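PDB 3AW8: phosphoribosylaminoimidazole carboxylase, ATPase subunit from Thermus thermophilus, which probably catalyses the ATP-dependent carboxylation of 5-aminoimidazole ribonucleotide with bicarbonate to N5-carboxyaminoimidazole ribonucleotide, a step in purine biosynthesis. Local coordinates for residues A218-A221 / L222-A226; K309-F312 / A313-L316. One frame throughout, in Å; residues are numbered along the deposited sequence.

Contact 1: A218-A221 / L222-A226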
# COMPACT_ATOMS: atom_id res chain seq x y z
N ALA A 218 -14.70 -3.39 -23.45
CA ALA A 218 -15.78 -2.55 -22.95
C ALA A 218 -16.02 -1.32 -23.83
O ALA A 218 -15.10 -0.54 -24.09
CB ALA A 218 -15.47 -2.10 -21.52
N SER A 219 -17.26 -1.17 -24.29
CA SER A 219 -17.64 -0.03 -25.11
C SER A 219 -17.44 1.28 -24.34
O SER A 219 -17.33 1.27 -23.12
CB SER A 219 -19.11 -0.15 -25.53
OG SER A 219 -19.65 1.12 -25.83
N GLU A 220 -17.38 2.39 -25.06
CA GLU A 220 -17.22 3.68 -24.41
C GLU A 220 -18.61 4.06 -23.90
O GLU A 220 -18.76 4.71 -22.86
CB GLU A 220 -16.70 4.71 -25.42
CG GLU A 220 -15.93 5.88 -24.81
CD GLU A 220 -16.83 7.02 -24.34
OE1 GLU A 220 -17.73 6.77 -23.50
OE2 GLU A 220 -16.63 8.16 -24.80
N ALA A 221 -19.63 3.63 -24.62
CA ALA A 221 -21.00 3.91 -24.22
C ALA A 221 -21.39 2.95 -23.10
O ALA A 221 -22.19 3.29 -22.22
CB ALA A 221 -21.94 3.75 -25.40
N LEU A 222 -20.81 1.75 -23.13
CA LEU A 222 -21.09 0.76 -22.10
C LEU A 222 -20.71 1.35 -20.75
O LEU A 222 -21.44 1.21 -19.78
CB LEU A 222 -20.29 -0.53 -22.35
CG LEU A 222 -21.02 -1.84 -22.02
CD1 LEU A 222 -20.08 -3.02 -22.18
CD2 LEU A 222 -21.56 -1.77 -20.61
N GLN A 223 -19.56 2.03 -20.71
CA GLN A 223 -19.09 2.66 -19.48
C GLN A 223 -20.11 3.65 -18.95
O GLN A 223 -20.56 3.54 -17.80
CB GLN A 223 -17.76 3.40 -19.73
CG GLN A 223 -16.54 2.68 -19.17
CD GLN A 223 -16.57 2.56 -17.65
OE1 GLN A 223 -16.09 1.59 -17.10
NE2 GLN A 223 -17.13 3.56 -16.98
N LYS A 224 -20.48 4.62 -19.78
CA LYS A 224 -21.45 5.63 -19.38
C LYS A 224 -22.76 4.99 -18.93
O LYS A 224 -23.41 5.46 -18.01
CB LYS A 224 -21.71 6.58 -20.55
CG LYS A 224 -20.85 7.84 -20.55
CD LYS A 224 -19.36 7.53 -20.49
CE LYS A 224 -18.53 8.81 -20.44
NZ LYS A 224 -18.92 9.69 -19.29
N LYS A 225 -23.12 3.89 -19.60
CA LYS A 225 -24.34 3.16 -19.30
C LYS A 225 -24.29 2.70 -17.84
O LYS A 225 -25.18 3.01 -17.04
CB LYS A 225 -24.45 1.95 -20.25
CG LYS A 225 -25.85 1.35 -20.42
CD LYS A 225 -25.87 0.35 -21.59
CE LYS A 225 -27.25 -0.27 -21.85
NZ LYS A 225 -27.71 -1.21 -20.79
N ALA A 226 -23.23 1.96 -17.50
CA ALA A 226 -23.03 1.46 -16.15
C ALA A 226 -22.95 2.59 -15.13
O ALA A 226 -23.58 2.54 -14.08
CB ALA A 226 -21.76 0.62 -16.10
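From Ser219 to Leu222 the backbone changes from an extended loop into the first turn of helix 220-237, and Lys225 N closes the first firm i to i+4 bond within this run on Ala221 O at 2.8 Å. Two residues earlier the equivalent link, Gln223 N to Ser219 O, is weak at 3.4 Å. Ser219 is the N-cap. Its hydroxyl turns back over the open end of the helix, a course set by chi1 of 156°, which leaves OG beside the carbonyl carbon, and accepts from Leu222 N at 3.0 Å and from Ala221 N at 2.8 Å. The first of these bonds is the straighter, 155° at the hydrogen against 131° for the second. Beside this double grip the serine CB lies 3.4 Å from Leu222 CB, so the cap also meets the root of a buried side chain. Leu222 itself goes inward, onto Leu198 and Leu254 of the sheet beneath. On the exposed side, a turn apart, the aliphatic part of Lys224 meets the carboxylate of Glu220: the lysine chain bends at its second torsion and brings CD to 3.5 Å from Glu220 OE1. The ammonium stays 5.3 Å from that oxygen (NZ to OE1), too far for a salt bridge. Lys225 runs elsewhere, its NZ hydrogen-bonding to Tyr229 OH. With an alanine replacing Ser219, the amides of Ala221 and Leu222 would probably lose their shared acceptor and the helix start would be likely to fray. The chemistry is that of a classic serine N-cap: one hydroxyl serves two first-turn N-H groups that no preceding helical carbonyl can reach, while the nearby Glu220-Lys224 pair probably adds only a weak, through-space attraction at the surface.

Contact 2: K309-F312 / A313-L316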
# COMPACT_ATOMS: atom_id res chain seq x y z
N LYS A 309 -2.52 -22.30 -0.64
CA LYS A 309 -1.47 -21.30 -0.52
C LYS A 309 -0.39 -21.56 -1.58
O LYS A 309 0.44 -22.44 -1.44
CB LYS A 309 -0.87 -21.35 0.88
CG LYS A 309 0.17 -20.28 1.16
CD LYS A 309 0.57 -20.31 2.62
CE LYS A 309 1.57 -19.23 2.95
NZ LYS A 309 1.82 -19.19 4.42
N PRO A 310 -0.39 -20.77 -2.67
CA PRO A 310 0.61 -20.98 -3.71
C PRO A 310 2.00 -20.74 -3.16
O PRO A 310 2.14 -20.15 -2.09
CB PRO A 310 0.24 -19.92 -4.74
CG PRO A 310 -0.20 -18.78 -3.86
CD PRO A 310 -1.09 -19.49 -2.85
N PRO A 311 3.04 -21.22 -3.85
CA PRO A 311 4.43 -21.03 -3.40
C PRO A 311 4.87 -19.58 -3.67
O PRO A 311 5.08 -19.19 -4.82
CB PRO A 311 5.20 -22.05 -4.24
CG PRO A 311 4.38 -22.15 -5.51
CD PRO A 311 2.97 -22.19 -4.97
N PHE A 312 5.00 -18.79 -2.61
CA PHE A 312 5.36 -17.37 -2.73
C PHE A 312 6.52 -17.05 -3.64
O PHE A 312 6.45 -16.12 -4.44
CB PHE A 312 5.62 -16.74 -1.36
CG PHE A 312 4.38 -16.53 -0.54
CD1 PHE A 312 4.45 -15.82 0.66
CD2 PHE A 312 3.16 -17.05 -0.95
CE1 PHE A 312 3.31 -15.64 1.44
CE2 PHE A 312 2.01 -16.87 -0.18
CZ PHE A 312 2.09 -16.17 1.02
N ALA A 313 7.61 -17.81 -3.52
CA ALA A 313 8.77 -17.56 -4.37
C ALA A 313 8.37 -17.69 -5.83
O ALA A 313 8.81 -16.92 -6.68
CB ALA A 313 9.88 -18.54 -4.04
N GLU A 314 7.49 -18.64 -6.12
CA GLU A 314 7.06 -18.86 -7.49
C GLU A 314 6.17 -17.76 -8.07
O GLU A 314 6.25 -17.48 -9.27
CB GLU A 314 6.36 -20.21 -7.61
CG GLU A 314 6.71 -20.92 -8.90
CD GLU A 314 8.20 -21.24 -9.00
OE1 GLU A 314 8.69 -21.47 -10.13
OE2 GLU A 314 8.88 -21.25 -7.95
N VAL A 315 5.32 -17.15 -7.25
CA VAL A 315 4.47 -16.09 -7.77
C VAL A 315 5.27 -14.79 -7.83
O VAL A 315 5.06 -13.96 -8.71
CB VAL A 315 3.15 -15.91 -6.90
CG1 VAL A 315 3.14 -16.90 -5.75
CG2 VAL A 315 3.02 -14.48 -6.39
N LEU A 316 6.22 -14.63 -6.91
CA LEU A 316 7.04 -13.43 -6.90
C LEU A 316 8.06 -13.40 -8.05
O LEU A 316 8.63 -12.36 -8.34
CB LEU A 316 7.76 -13.31 -5.56
CG LEU A 316 7.03 -12.67 -4.36
CD1 LEU A 316 5.55 -12.47 -4.64
CD2 LEU A 316 7.24 -13.54 -3.13
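Between Pro311 and Leu316 the chain leaves an extended, proline-rich approach and winds into the short helix 312-316, with two successive i to i+4 bonds setting the turn. Pro311 O takes Val315 N at 3.2 Å, the donor lying in the carbonyl plane, and Phe312 O takes Leu316 N at 2.9 Å in a straighter bond of 157° at the hydrogen. Each carbonyl has a second, weak donor one residue earlier: Glu314 N for Pro311 O, Val315 N for Phe312 O. Pro311 stands at the N-cap, where a ring with no polar atom of its own can supply no side-chain acceptor, so it contributes by carbon contact instead. Its CG sits 3.5 Å from Glu314 CB, the ring crossing the base of the glutamate, whose carboxylate end leads off in another direction. Pro310 adds a looser touch on the buried face, CG to Val315 CG1 at 4.3 Å. Phe312 meets the next turn through its CB, which is 4.0 Å from Leu316 CD2. Its ring is carried clear of that contact: CG lies anti to the carbonyl carbon and beside the backbone N (chi1 -73°), which swings the aromatic group back over the incoming loop rather than along the helix. There the ring stacks edge-to-face with Trp325. Strand 321-325 thus receives one face of the turn, where Phe312, Val315 and Leu316 all rest on Leu323, while Pro311 and Glu314 touch Leu359, in a loop following helix 346-357. The second subunit also comes in against this turn, its Leu21 packing on Phe312, its Pro290 on Ala313 and its Arg284 on Leu316, so the short helix packs against both the outermost strand of its own sheet and the dimer partner.

In the fold
Contact 1 closes before contact 2 opens along the chain, and the two are well separated: about 36 Å between centres and about 27 Å between nearest atoms. Both are helix starts packed on the same eight-stranded antiparallel sheet, one on each half of it. Residues 218-226, in the ATP-grasp domain, lie by strands 179-187, 193-204 and 253-260, the last an outermost strand; residues 309-316, in the C-terminal domain, lie by the other outermost strand, 321-325. The sheet thus joins the nucleotide-binding part, where the side chain of Leu222 is about 11 Å from that of AMP-binding Glu180, to a region touching the second subunit of the homodimer, a partner that contact 1 does not meet.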